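PDB 3SC4: short chain dehydrogenase (A0QTM2 homolog) from Mycobacterium thermoresistibile, which probably catalyses NAD(P)-dependent oxidation or reduction of a still unidentified substrate, as a Rossmann-fold member of the short-chain dehydrogenase family. Local coordinates for residues B[188-193]-B[237-242]; B[144-149]-B[230-235]; B[48-53]-B[202-207]; B[13-18]-B[99-104]; B[150-155]-B[271-276]. All blocks are in the same frame, centred on the assembly; numbering follows the deposited sequence.

Contact 1. Residues B[188-193]-B[237-242]; sequences GIASNT and SYTGNT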
# COMPACT_ATOMS: atom_id res chain seq x y z
N GLY B 188 15.33 -13.06 13.68
CA GLY B 188 14.75 -12.89 15.02
C GLY B 188 14.36 -11.46 15.42
O GLY B 188 14.41 -11.12 16.59
N ILE B 189 13.97 -10.63 14.46
CA ILE B 189 13.43 -9.31 14.78
C ILE B 189 11.91 -9.36 14.68
O ILE B 189 11.37 -9.69 13.63
CB ILE B 189 13.94 -8.21 13.83
CG1 ILE B 189 15.47 -8.11 13.87
CG2 ILE B 189 13.31 -6.86 14.20
CD1 ILE B 189 16.04 -7.51 12.61
N ALA B 190 11.23 -9.04 15.78
CA ALA B 190 9.78 -8.97 15.80
C ALA B 190 9.36 -7.78 14.97
O ALA B 190 10.07 -6.78 14.97
CB ALA B 190 9.26 -8.82 17.21
N SER B 191 8.25 -7.91 14.24
CA SER B 191 7.58 -6.77 13.62
C SER B 191 6.08 -6.94 13.75
O SER B 191 5.50 -7.89 13.22
CB SER B 191 7.95 -6.64 12.13
OG SER B 191 7.40 -5.46 11.56
N ASN B 192 5.45 -6.00 14.44
CA ASN B 192 4.02 -6.05 14.70
C ASN B 192 3.38 -4.70 14.40
O ASN B 192 4.07 -3.68 14.31
CB ASN B 192 3.75 -6.42 16.18
CG ASN B 192 4.21 -7.83 16.53
OD1 ASN B 192 3.60 -8.82 16.11
ND2 ASN B 192 5.28 -7.93 17.31
N THR B 193 2.07 -4.67 14.27
CA THR B 193 1.37 -3.38 14.22
C THR B 193 0.50 -3.24 15.45
O THR B 193 0.08 -4.24 16.05
CB THR B 193 0.50 -3.26 12.96
OG1 THR B 193 -0.55 -4.21 13.03
CG2 THR B 193 1.32 -3.50 11.68
N SER B 237 9.77 -13.81 19.00
CA SER B 237 8.89 -14.76 18.30
C SER B 237 7.44 -14.25 18.20
O SER B 237 6.64 -14.73 17.39
CB SER B 237 8.93 -16.12 19.04
OG SER B 237 8.57 -15.97 20.40
N TYR B 238 7.07 -13.28 19.03
CA TYR B 238 5.73 -12.67 18.96
C TYR B 238 5.73 -11.63 17.83
O TYR B 238 6.07 -10.49 18.04
CB TYR B 238 5.42 -12.03 20.29
CG TYR B 238 4.07 -11.41 20.46
CD1 TYR B 238 2.96 -12.18 20.84
CD2 TYR B 238 3.90 -10.03 20.34
CE1 TYR B 238 1.72 -11.60 21.06
CE2 TYR B 238 2.67 -9.44 20.56
CZ TYR B 238 1.58 -10.22 20.92
OH TYR B 238 0.37 -9.63 21.12
N THR B 239 5.36 -12.07 16.63
CA THR B 239 5.67 -11.34 15.41
C THR B 239 4.58 -11.59 14.36
O THR B 239 3.83 -12.56 14.43
CB THR B 239 7.03 -11.79 14.85
OG1 THR B 239 7.49 -10.87 13.86
CG2 THR B 239 6.95 -13.22 14.28
N GLY B 240 4.48 -10.67 13.42
CA GLY B 240 3.48 -10.76 12.37
C GLY B 240 2.04 -10.52 12.79
O GLY B 240 1.13 -10.97 12.11
N ASN B 241 1.84 -9.85 13.92
CA ASN B 241 0.50 -9.64 14.48
C ASN B 241 -0.00 -8.24 14.21
O ASN B 241 0.75 -7.26 14.34
CB ASN B 241 0.51 -9.81 15.98
CG ASN B 241 0.94 -11.19 16.41
OD1 ASN B 241 2.03 -11.38 16.95
ND2 ASN B 241 0.06 -12.15 16.19
N THR B 242 -1.28 -8.14 13.86
CA THR B 242 -1.91 -6.82 13.70
C THR B 242 -2.79 -6.62 14.94
O THR B 242 -3.92 -7.11 15.00
CB THR B 242 -2.72 -6.68 12.36
OG1 THR B 242 -3.79 -7.64 12.29
CG2 THR B 242 -1.84 -6.87 11.15
O HOH W 1 9.78 -11.40 12.49
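Asn192 leaves strand 190-195 with CG anti to its own carbonyl carbon (chi1 -65°), and Thr239 swings OG1 anti to its backbone N (chi1 -166°); these two turns let side chains supplement the backbone bonds ahead of the regular parallel bridge between Thr193 and Thr242. The Asn192 amide serves the neighbouring chain at both ends. Its ND2 gives a nearly straight bond to Tyr238 O at 2.8 Å, with the acceptor in the amide plane, while OD1 takes the N-H of Asn241 at 3.0 Å on an in-plane lone pair. Held on both sides, the amide has its rotation fixed. It lies side by side with the Asn241 side chain, the two planes close to parallel.

Thr239 OG1 sits at the other end, accepting from Ser191 N at 3.1 Å along a straight N-H and donating to a water that in turn donates to Ile189 O, so the hydroxyl links two successive peptides of 188-193. Between these side-chain bridges, Gly240 N reaches Ser191 O at 3.0 Å, approaching from above the carbonyl plane. Regular pairing begins with Thr193 N on Asn241 O, 2.9 Å and almost along the C=O axis. From there Thr193 and Thr242 run parallel, and their side chains point the same way, with Thr193 OG1 3.4 Å from Thr242 CB. Ser191 OG turns instead to Ala177 O of helix 164-183. This is the entry of edge strand 242-244 into the parallel sheet of the Rossmann fold.

Contact 2. Residues B[144-149]-B[230-235]; sequences NPHILT and VVLNKP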
# COMPACT_ATOMS: atom_id res chain seq x y z
N ASN B 144 16.38 -8.83 22.22
CA ASN B 144 14.98 -9.05 21.95
C ASN B 144 14.38 -7.95 21.04
O ASN B 144 13.46 -7.26 21.42
CB ASN B 144 14.29 -9.11 23.32
CG ASN B 144 12.83 -9.46 23.22
OD1 ASN B 144 12.46 -10.42 22.53
ND2 ASN B 144 11.97 -8.66 23.90
N PRO B 145 14.90 -7.80 19.82
CA PRO B 145 14.58 -6.63 18.99
C PRO B 145 13.16 -6.60 18.42
O PRO B 145 12.66 -7.63 17.97
CB PRO B 145 15.59 -6.72 17.85
CG PRO B 145 15.96 -8.18 17.80
CD PRO B 145 15.91 -8.66 19.19
N HIS B 146 12.55 -5.41 18.40
CA HIS B 146 11.17 -5.24 17.98
C HIS B 146 11.01 -4.08 17.03
O HIS B 146 11.46 -2.98 17.34
CB HIS B 146 10.28 -4.93 19.20
CG HIS B 146 9.65 -6.14 19.80
ND1 HIS B 146 8.39 -6.57 19.44
CD2 HIS B 146 10.13 -7.04 20.69
CE1 HIS B 146 8.11 -7.67 20.12
NE2 HIS B 146 9.14 -7.98 20.88
N ILE B 147 10.33 -4.31 15.91
CA ILE B 147 9.80 -3.21 15.15
C ILE B 147 8.31 -3.12 15.43
O ILE B 147 7.62 -4.12 15.38
CB ILE B 147 10.01 -3.38 13.67
CG1 ILE B 147 11.50 -3.63 13.38
CG2 ILE B 147 9.48 -2.13 12.97
CD1 ILE B 147 11.87 -3.92 11.89
N LEU B 148 7.81 -1.93 15.71
CA LEU B 148 6.39 -1.75 16.03
C LEU B 148 5.88 -0.57 15.23
O LEU B 148 6.45 0.53 15.28
CB LEU B 148 6.21 -1.46 17.51
CG LEU B 148 4.77 -1.47 18.01
CD1 LEU B 148 4.17 -2.84 17.95
CD2 LEU B 148 4.74 -0.95 19.45
N THR B 149 4.78 -0.81 14.50
CA THR B 149 4.30 0.13 13.51
C THR B 149 2.88 0.46 13.87
O THR B 149 2.09 -0.40 14.19
CB THR B 149 4.44 -0.49 12.09
OG1 THR B 149 5.82 -0.71 11.81
CG2 THR B 149 3.90 0.42 11.03
N VAL B 230 3.78 -3.44 26.61
CA VAL B 230 3.52 -4.87 26.70
C VAL B 230 4.12 -5.60 25.50
O VAL B 230 4.82 -6.60 25.66
CB VAL B 230 2.02 -5.16 26.79
CG1 VAL B 230 1.75 -6.67 26.65
CG2 VAL B 230 1.43 -4.57 28.12
N VAL B 231 3.89 -5.07 24.30
CA VAL B 231 4.35 -5.71 23.07
C VAL B 231 5.88 -5.71 22.98
O VAL B 231 6.48 -6.72 22.60
CB VAL B 231 3.73 -5.06 21.79
CG1 VAL B 231 4.37 -5.61 20.51
CG2 VAL B 231 2.25 -5.30 21.77
N LEU B 232 6.51 -4.61 23.39
CA LEU B 232 7.97 -4.48 23.27
C LEU B 232 8.75 -5.35 24.25
O LEU B 232 9.96 -5.56 24.10
CB LEU B 232 8.39 -3.02 23.40
CG LEU B 232 7.86 -2.10 22.30
CD1 LEU B 232 8.15 -0.64 22.62
CD2 LEU B 232 8.46 -2.52 20.98
N ASN B 233 8.04 -5.87 25.25
CA ASN B 233 8.60 -6.83 26.19
C ASN B 233 8.33 -8.28 25.84
O ASN B 233 8.83 -9.18 26.53
CB ASN B 233 8.08 -6.55 27.60
CG ASN B 233 8.80 -5.41 28.24
OD1 ASN B 233 9.93 -5.58 28.67
ND2 ASN B 233 8.17 -4.24 28.30
N LYS B 234 7.56 -8.55 24.78
CA LYS B 234 7.31 -9.94 24.40
C LYS B 234 8.55 -10.50 23.73
O LYS B 234 9.45 -9.75 23.36
CB LYS B 234 6.11 -10.08 23.46
CG LYS B 234 4.78 -9.78 24.10
CD LYS B 234 4.18 -10.95 24.90
CE LYS B 234 2.64 -10.88 24.88
NZ LYS B 234 2.03 -11.26 26.16
N PRO B 235 8.63 -11.83 23.61
CA PRO B 235 9.76 -12.37 22.88
C PRO B 235 9.68 -12.02 21.39
O PRO B 235 8.58 -11.81 20.86
CB PRO B 235 9.67 -13.89 23.12
CG PRO B 235 8.35 -14.12 23.80
CD PRO B 235 7.95 -12.85 24.43
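Lys234 O is gripped by two side-chain donors from the other segment, Asn144 ND2 at 2.8 Å and His146 NE2 at 3.1 Å. Both come from above the carbonyl plane rather than along a lone pair, the imidazole more steeply than the amide. Each donor keeps the oxygen close to its own plane: Lys234 O lies in the Asn144 amide plane and near that of the His146 ring, at its edge. Asn144 gets there with CG anti to its backbone N (chi1 -175°), and its OD1 is taken by Ser236 OG, so the amide is held at both ends.

The ring of His146 lies against the C-terminal end of helix 222-232. Leu232 CA stands over its centre in a CH-pi contact, 4.2 Å from the centroid and only 8° off the normal, while Leu232 CD2 packs on His146 CB at 3.5 Å. Farther along the strand, Leu148 CD1 meets Val231 CG1 at 3.8 Å, the two side chains crossing obliquely, and this joins strand 146-149 to the helix by apolar packing.

With NE2 donating to a carbonyl, that nitrogen must carry a hydrogen, and the carbonyl-rich helix end would, if anything, make a protonated imidazole easier to keep.

Contact 3. Residues B[48-53]-B[202-207]; sequences KLPGTI and TAAVQN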
# COMPACT_ATOMS: atom_id res chain seq x y z
N LYS B 48 0.16 25.99 16.89
CA LYS B 48 -1.05 25.33 17.38
C LYS B 48 -0.83 23.91 17.93
O LYS B 48 -1.51 23.50 18.86
CB LYS B 48 -2.10 25.33 16.26
CG LYS B 48 -2.68 26.71 16.00
CD LYS B 48 -3.76 26.70 14.93
CE LYS B 48 -4.69 27.93 15.03
NZ LYS B 48 -5.37 27.96 16.40
N LEU B 49 0.10 23.17 17.37
CA LEU B 49 0.50 21.87 17.90
C LEU B 49 1.60 21.99 18.98
O LEU B 49 2.67 22.56 18.72
CB LEU B 49 1.03 21.01 16.74
CG LEU B 49 0.12 20.97 15.51
CD1 LEU B 49 0.75 20.07 14.49
CD2 LEU B 49 -1.32 20.50 15.87
N PRO B 50 1.38 21.42 20.17
CA PRO B 50 2.37 21.58 21.23
C PRO B 50 3.62 20.78 20.94
O PRO B 50 3.54 19.81 20.21
CB PRO B 50 1.69 20.96 22.44
CG PRO B 50 0.85 19.90 21.86
CD PRO B 50 0.34 20.46 20.56
N GLY B 51 4.74 21.18 21.52
CA GLY B 51 5.94 20.38 21.54
C GLY B 51 6.86 20.56 20.35
O GLY B 51 6.45 21.02 19.30
N THR B 52 8.14 20.24 20.58
CA THR B 52 9.14 20.04 19.53
C THR B 52 9.96 18.83 19.98
O THR B 52 9.81 18.37 21.11
CB THR B 52 10.09 21.24 19.43
OG1 THR B 52 10.94 21.29 20.59
CG2 THR B 52 9.30 22.54 19.30
N ILE B 53 10.85 18.33 19.12
CA ILE B 53 11.77 17.27 19.55
C ILE B 53 12.57 17.65 20.80
O ILE B 53 12.81 16.81 21.65
CB ILE B 53 12.74 16.81 18.44
CG1 ILE B 53 13.47 18.01 17.80
CG2 ILE B 53 12.01 16.03 17.38
CD1 ILE B 53 14.45 17.60 16.68
N THR B 202 -5.46 13.99 22.31
CA THR B 202 -4.14 14.44 22.69
C THR B 202 -4.26 15.93 22.95
O THR B 202 -5.28 16.53 22.65
CB THR B 202 -3.16 14.17 21.57
OG1 THR B 202 -3.50 14.98 20.45
CG2 THR B 202 -3.24 12.73 21.16
N ALA B 203 -3.23 16.52 23.53
CA ALA B 203 -3.22 17.96 23.77
C ALA B 203 -3.46 18.75 22.46
O ALA B 203 -4.15 19.76 22.45
CB ALA B 203 -1.91 18.38 24.42
N ALA B 204 -2.90 18.28 21.35
CA ALA B 204 -3.15 18.94 20.08
C ALA B 204 -4.65 19.14 19.80
O ALA B 204 -5.03 20.15 19.21
CB ALA B 204 -2.53 18.17 18.96
N VAL B 205 -5.49 18.17 20.20
CA VAL B 205 -6.93 18.29 19.95
C VAL B 205 -7.49 19.45 20.74
O VAL B 205 -8.27 20.24 20.22
CB VAL B 205 -7.74 16.94 20.27
CG1 VAL B 205 -9.21 17.18 20.23
CG2 VAL B 205 -7.41 15.84 19.29
N GLN B 206 -7.12 19.56 22.00
CA GLN B 206 -7.59 20.67 22.83
C GLN B 206 -7.20 22.02 22.21
O GLN B 206 -8.01 22.93 22.08
CB GLN B 206 -7.00 20.58 24.24
CG GLN B 206 -7.28 19.29 25.05
CD GLN B 206 -8.77 19.05 25.31
OE1 GLN B 206 -9.36 18.11 24.77
NE2 GLN B 206 -9.38 19.91 26.13
N ASN B 207 -5.94 22.13 21.85
CA ASN B 207 -5.43 23.34 21.26
C ASN B 207 -6.26 23.78 20.05
O ASN B 207 -6.66 24.94 19.96
CB ASN B 207 -3.96 23.13 20.86
CG ASN B 207 -2.98 23.25 22.03
OD1 ASN B 207 -3.39 23.36 23.19
ND2 ASN B 207 -1.68 23.24 21.73
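Asn207 ND2 donates to Lys48 O at 2.9 Å, the one hydrogen bond between these segments, and the ring of Pro50 packs beside it. The acceptor lies near the amide plane of Asn207, but ND2 stands above the plane of the Lys48 carbonyl. Pro50 CD comes within 3.6 Å of the same ND2, the ring and the amide crossing obliquely.

Apolar contacts fill in along the first turn of helix 203-209. Pro50 rests on two successive alanines, its CG 4.1 Å from Ala203 CB and its CD 4.0 Å from Ala204 CB. Leu49 heads away from the helix at first, yet its CD2 returns to Ala204 CB at 4.1 Å.

Next come the elements that set these groups in place. Asn207 CG is anti to its carbonyl carbon (chi1 -80°), which points the amide out from the helix at the loop, and Asn207 N bonds to Ala203 O one turn back. On the loop side, His46 ND1 receives Lys48 N, and Arg19 NH1 donates to Gly51 O. Thr52 and Thr202 sit at the N-cap positions of helices 53-63 and 203-209.

Apolar packing and one hydrogen bond join the loop after strand 35-40 to helix 203-209 of a Rossmann fold.

Contact 4. Residues B[13-18]-B[99-104]; sequences FISGGS and NNASAI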
# COMPACT_ATOMS: atom_id res chain seq x y z
N PHE B 13 14.50 3.80 18.55
CA PHE B 13 14.42 4.78 17.48
C PHE B 13 12.94 5.00 17.12
O PHE B 13 12.26 4.07 16.71
CB PHE B 13 15.17 4.31 16.24
CG PHE B 13 15.31 5.38 15.18
CD1 PHE B 13 16.40 6.26 15.19
CD2 PHE B 13 14.36 5.52 14.18
CE1 PHE B 13 16.53 7.23 14.22
CE2 PHE B 13 14.48 6.50 13.22
CZ PHE B 13 15.58 7.36 13.23
N ILE B 14 12.46 6.22 17.24
CA ILE B 14 11.05 6.49 16.99
C ILE B 14 10.89 7.65 16.01
O ILE B 14 11.51 8.70 16.17
CB ILE B 14 10.25 6.70 18.31
CG1 ILE B 14 8.76 6.86 18.02
CG2 ILE B 14 10.78 7.86 19.11
CD1 ILE B 14 7.90 6.92 19.27
N SER B 15 10.10 7.41 14.96
CA SER B 15 9.70 8.46 14.04
C SER B 15 8.50 9.14 14.67
O SER B 15 7.57 8.50 15.18
CB SER B 15 9.34 7.92 12.66
OG SER B 15 8.14 7.16 12.73
N GLY B 16 8.54 10.46 14.55
CA GLY B 16 7.72 11.34 15.34
C GLY B 16 8.32 11.39 16.73
O GLY B 16 9.54 11.50 16.91
N GLY B 17 7.44 11.29 17.70
CA GLY B 17 7.87 11.20 19.06
C GLY B 17 7.71 12.50 19.79
O GLY B 17 7.80 12.50 21.01
N SER B 18 7.44 13.58 19.08
CA SER B 18 7.48 14.92 19.66
C SER B 18 6.22 15.36 20.41
O SER B 18 6.24 16.38 21.09
CB SER B 18 7.84 15.93 18.57
OG SER B 18 6.69 16.57 18.06
N ASN B 99 7.59 2.94 14.28
CA ASN B 99 7.13 3.76 13.17
C ASN B 99 5.82 4.42 13.53
O ASN B 99 4.75 3.81 13.43
CB ASN B 99 6.96 2.91 11.90
CG ASN B 99 8.26 2.32 11.42
OD1 ASN B 99 9.18 3.05 11.07
ND2 ASN B 99 8.36 1.01 11.41
N ASN B 100 5.93 5.67 13.98
CA ASN B 100 4.77 6.46 14.42
C ASN B 100 4.48 7.69 13.54
O ASN B 100 3.38 8.15 13.53
CB ASN B 100 4.96 6.87 15.89
CG ASN B 100 4.01 8.02 16.33
OD1 ASN B 100 2.78 7.85 16.36
ND2 ASN B 100 4.60 9.18 16.66
N ALA B 101 5.43 8.20 12.78
CA ALA B 101 5.19 9.37 11.92
C ALA B 101 3.96 9.12 11.06
O ALA B 101 3.79 8.03 10.52
CB ALA B 101 6.37 9.65 11.06
N SER B 102 3.10 10.12 10.95
CA SER B 102 1.85 9.93 10.26
C SER B 102 1.39 11.15 9.53
O SER B 102 1.95 12.22 9.65
CB SER B 102 0.78 9.46 11.25
OG SER B 102 0.43 10.50 12.13
N ALA B 103 0.38 10.95 8.71
CA ALA B 103 -0.20 12.02 7.94
C ALA B 103 -1.63 11.58 7.63
O ALA B 103 -1.88 10.42 7.34
CB ALA B 103 0.59 12.25 6.68
N ILE B 104 -2.55 12.53 7.69
CA ILE B 104 -3.96 12.21 7.57
C ILE B 104 -4.71 13.23 6.70
O ILE B 104 -4.44 14.41 6.75
CB ILE B 104 -4.59 12.11 8.96
CG1 ILE B 104 -6.01 11.55 8.84
CG2 ILE B 104 -4.54 13.47 9.65
CD1 ILE B 104 -6.55 10.82 10.15
O HOH W 2 8.42 5.60 10.63
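Hydrogen bonds to one hydroxyl dominate. Ser15 OG, placed between its own backbone N and carbonyl carbon (chi1 68°), accepts from two consecutive peptides of the facing loop. Ala101 N reaches it at 2.9 Å with an almost straight N-H (174°), and Asn100 N at 2.9 Å along a more bent path (138°). Both N-H groups thus converge on the same oxygen just where strand 96-99 gives way to loop.

The Ser15 carbonyl is held less firmly. Asn100 N and Asn100 ND2 each give it a weak bond, the amide at 3.4 Å; Asn100 CG lies anti to its backbone N, which brings the side chain round beside the turn at Gly16 and Gly17.

One water extends the network. It lies 2.6 Å from Ser15 OG and donates to Asn99 OD1 at 2.7 Å, while Asn99 ND2 is bound by Ser132 OG and Thr149 OG1, so the whole amide is spoken for.

Van der Waals contact is modest. Ala101 CB packs on Ser15 CB at 3.8 Å, and Ile14 CG1 meets Asn100 CB at 4.4 Å. Gly16 lies close against Asn100 and Ala101, its CA facing the Asn100 amide; a glycerol, probably from the crystallisation liquor, is nearby.

The segment 13-18 opens the glycine-rich turn after the first strand, and 99-104 starts with the Asn-Asn-Ala sequence at the end of the fourth; in this family both border the cofactor cleft. The chemistry implies that the serine hydroxyl ties these two walls together, consistent with a role in shaping the nucleotide site.

Contact 5. Residues B[150-155]-B[271-276]; sequences LSPPIR and DLWVDS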
# COMPACT_ATOMS: atom_id res chain seq x y z
N LEU B 150 2.59 1.75 13.86
CA LEU B 150 1.34 2.26 14.41
C LEU B 150 0.34 2.39 13.28
O LEU B 150 0.20 3.46 12.65
CB LEU B 150 1.60 3.57 15.16
CG LEU B 150 2.03 3.39 16.64
CD1 LEU B 150 2.89 2.15 16.93
CD2 LEU B 150 2.66 4.63 17.23
N SER B 151 -0.35 1.26 13.02
CA SER B 151 -1.20 1.13 11.84
C SER B 151 -2.20 0.02 12.10
O SER B 151 -2.02 -0.75 13.03
CB SER B 151 -0.35 0.84 10.62
OG SER B 151 0.28 -0.41 10.77
N PRO B 152 -3.25 -0.08 11.27
CA PRO B 152 -4.39 -0.91 11.62
C PRO B 152 -4.34 -2.27 10.98
O PRO B 152 -3.58 -2.47 10.03
CB PRO B 152 -5.55 -0.15 10.99
CG PRO B 152 -4.97 0.40 9.72
CD PRO B 152 -3.48 0.62 9.99
N PRO B 153 -5.15 -3.21 11.47
CA PRO B 153 -5.37 -4.47 10.75
C PRO B 153 -5.96 -4.21 9.39
O PRO B 153 -6.69 -3.21 9.22
CB PRO B 153 -6.44 -5.21 11.59
CG PRO B 153 -6.52 -4.49 12.86
CD PRO B 153 -6.07 -3.06 12.60
N ILE B 154 -5.65 -5.10 8.46
CA ILE B 154 -6.10 -5.04 7.10
C ILE B 154 -7.49 -5.64 7.11
O ILE B 154 -7.66 -6.85 7.30
CB ILE B 154 -5.24 -5.84 6.14
CG1 ILE B 154 -3.75 -5.48 6.27
CG2 ILE B 154 -5.75 -5.69 4.73
CD1 ILE B 154 -3.38 -4.08 5.94
N ARG B 155 -8.47 -4.77 6.90
CA ARG B 155 -9.88 -5.13 6.81
C ARG B 155 -10.33 -4.91 5.35
O ARG B 155 -10.20 -3.81 4.82
CB ARG B 155 -10.68 -4.21 7.73
CG ARG B 155 -10.33 -4.34 9.22
CD ARG B 155 -11.24 -5.38 9.82
NE ARG B 155 -11.91 -4.83 10.97
CZ ARG B 155 -13.10 -5.20 11.42
NH1 ARG B 155 -13.83 -6.11 10.82
NH2 ARG B 155 -13.55 -4.60 12.51
N ASP B 271 -12.47 3.91 16.69
CA ASP B 271 -11.43 4.33 15.73
C ASP B 271 -11.86 3.83 14.35
O ASP B 271 -12.74 2.98 14.22
CB ASP B 271 -10.09 3.71 16.16
CG ASP B 271 -8.87 4.34 15.51
OD1 ASP B 271 -8.98 5.34 14.78
OD2 ASP B 271 -7.75 3.84 15.76
N LEU B 272 -11.26 4.37 13.30
CA LEU B 272 -11.36 3.78 11.98
C LEU B 272 -10.85 2.33 12.03
O LEU B 272 -9.93 2.02 12.78
CB LEU B 272 -10.52 4.55 10.98
CG LEU B 272 -10.88 6.02 10.69
CD1 LEU B 272 -10.00 6.58 9.56
CD2 LEU B 272 -12.36 6.18 10.36
N TRP B 273 -11.48 1.45 11.25
CA TRP B 273 -11.07 0.05 11.10
C TRP B 273 -11.35 -0.80 12.34
O TRP B 273 -10.78 -1.86 12.49
CB TRP B 273 -9.59 -0.08 10.61
CG TRP B 273 -9.42 0.57 9.29
CD1 TRP B 273 -10.04 0.22 8.14
CD2 TRP B 273 -8.63 1.73 8.98
NE1 TRP B 273 -9.70 1.07 7.13
CE2 TRP B 273 -8.81 2.00 7.60
CE3 TRP B 273 -7.75 2.55 9.71
CZ2 TRP B 273 -8.18 3.07 6.94
CZ3 TRP B 273 -7.13 3.63 9.04
CH2 TRP B 273 -7.35 3.86 7.66
N VAL B 274 -12.26 -0.34 13.19
CA VAL B 274 -12.60 -1.03 14.42
C VAL B 274 -14.10 -1.08 14.59
O VAL B 274 -14.81 -0.08 14.36
CB VAL B 274 -11.92 -0.36 15.61
CG1 VAL B 274 -12.50 -0.88 16.94
CG2 VAL B 274 -10.41 -0.59 15.53
N ASP B 275 -14.61 -2.25 14.98
CA ASP B 275 -16.06 -2.44 15.17
C ASP B 275 -16.56 -1.96 16.51
O ASP B 275 -17.68 -1.51 16.61
CB ASP B 275 -16.46 -3.93 15.02
CG ASP B 275 -16.50 -4.40 13.55
OD1 ASP B 275 -17.01 -3.62 12.69
OD2 ASP B 275 -16.03 -5.55 13.27
N SER B 276 -15.74 -2.09 17.55
CA SER B 276 -16.19 -1.85 18.93
C SER B 276 -15.16 -1.13 19.75
O SER B 276 -13.99 -1.38 19.62
CB SER B 276 -16.49 -3.18 19.65
OG SER B 276 -17.41 -3.97 18.91
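Pro152 is the first residue of 150-155 to meet the other segment. Its CG lies 3.4 Å over one face of the Trp273 indole, offset toward the rim and nearest CE3 at 3.5 Å. The opposite face of the indole is covered by Leu272 CB of its own turn, so the ring is held between proline and leucine. Trp273 CG is anti to its carbonyl carbon (chi1 -60°), and the indole NE1 hydrogen-bonds to Trp160 O, which fixes the ring's orientation. Pro152 O is taken by Thr174 OG1 of helix 164-183.

Pro153 adds little, its carbonyl O lying 4.5 Å from Trp273 CB. Ile154 turns away from 271-276 and packs on Leu156 of the second subunit.

Arg155 brings the charge. Its chain bends at chi2 and chi3 (-91° and -126°), which carries the guanidinium past the Trp273 carbonyl to Asp275. NH2 and Asp275 OD2 form the salt bridge at 2.8 Å, a straight bond lying in the guanidinium plane; NH1 adds a weak bond to the same oxygen at 3.3 Å. The planes of the two groups are perpendicular, and OD2 is met from above the carboxylate plane; both nitrogens share this one oxygen, so the pairing is not bidentate. Glu157 is a long, weak second partner for NH1.

Residues 271-274 form a type II beta turn, with Trp273 at its third position and a positive phi. The whole is a C-terminal loop folded back by proline-tryptophan packing and a salt bridge onto the loop after the fifth strand of the Rossmann fold.

Four contacts follow the central parallel sheet: contact 4 starts from strands 11-15 and 96-99, contact 2 from 146-149, contact 1 from 190-195 and 242-244, and contact 5 from the loop after 146-149. Contacts 1 and 2 are neighbours, centres about 7 Å apart, joined by backbone bonds from Ala190 to Pro145 and Ile147. Asn99 N and O link contact 4 to contacts 2 and 5. Contact 3 lies across the chain's centre from contacts 1 and 2, centres about 31 and 27 Å away, but touches contact 4 through Ser18. Along the chain, contact 4 closes before contacts 1, 2 and 5 open; these later segments extend the sheet and its loops around the strands contact 4 joins.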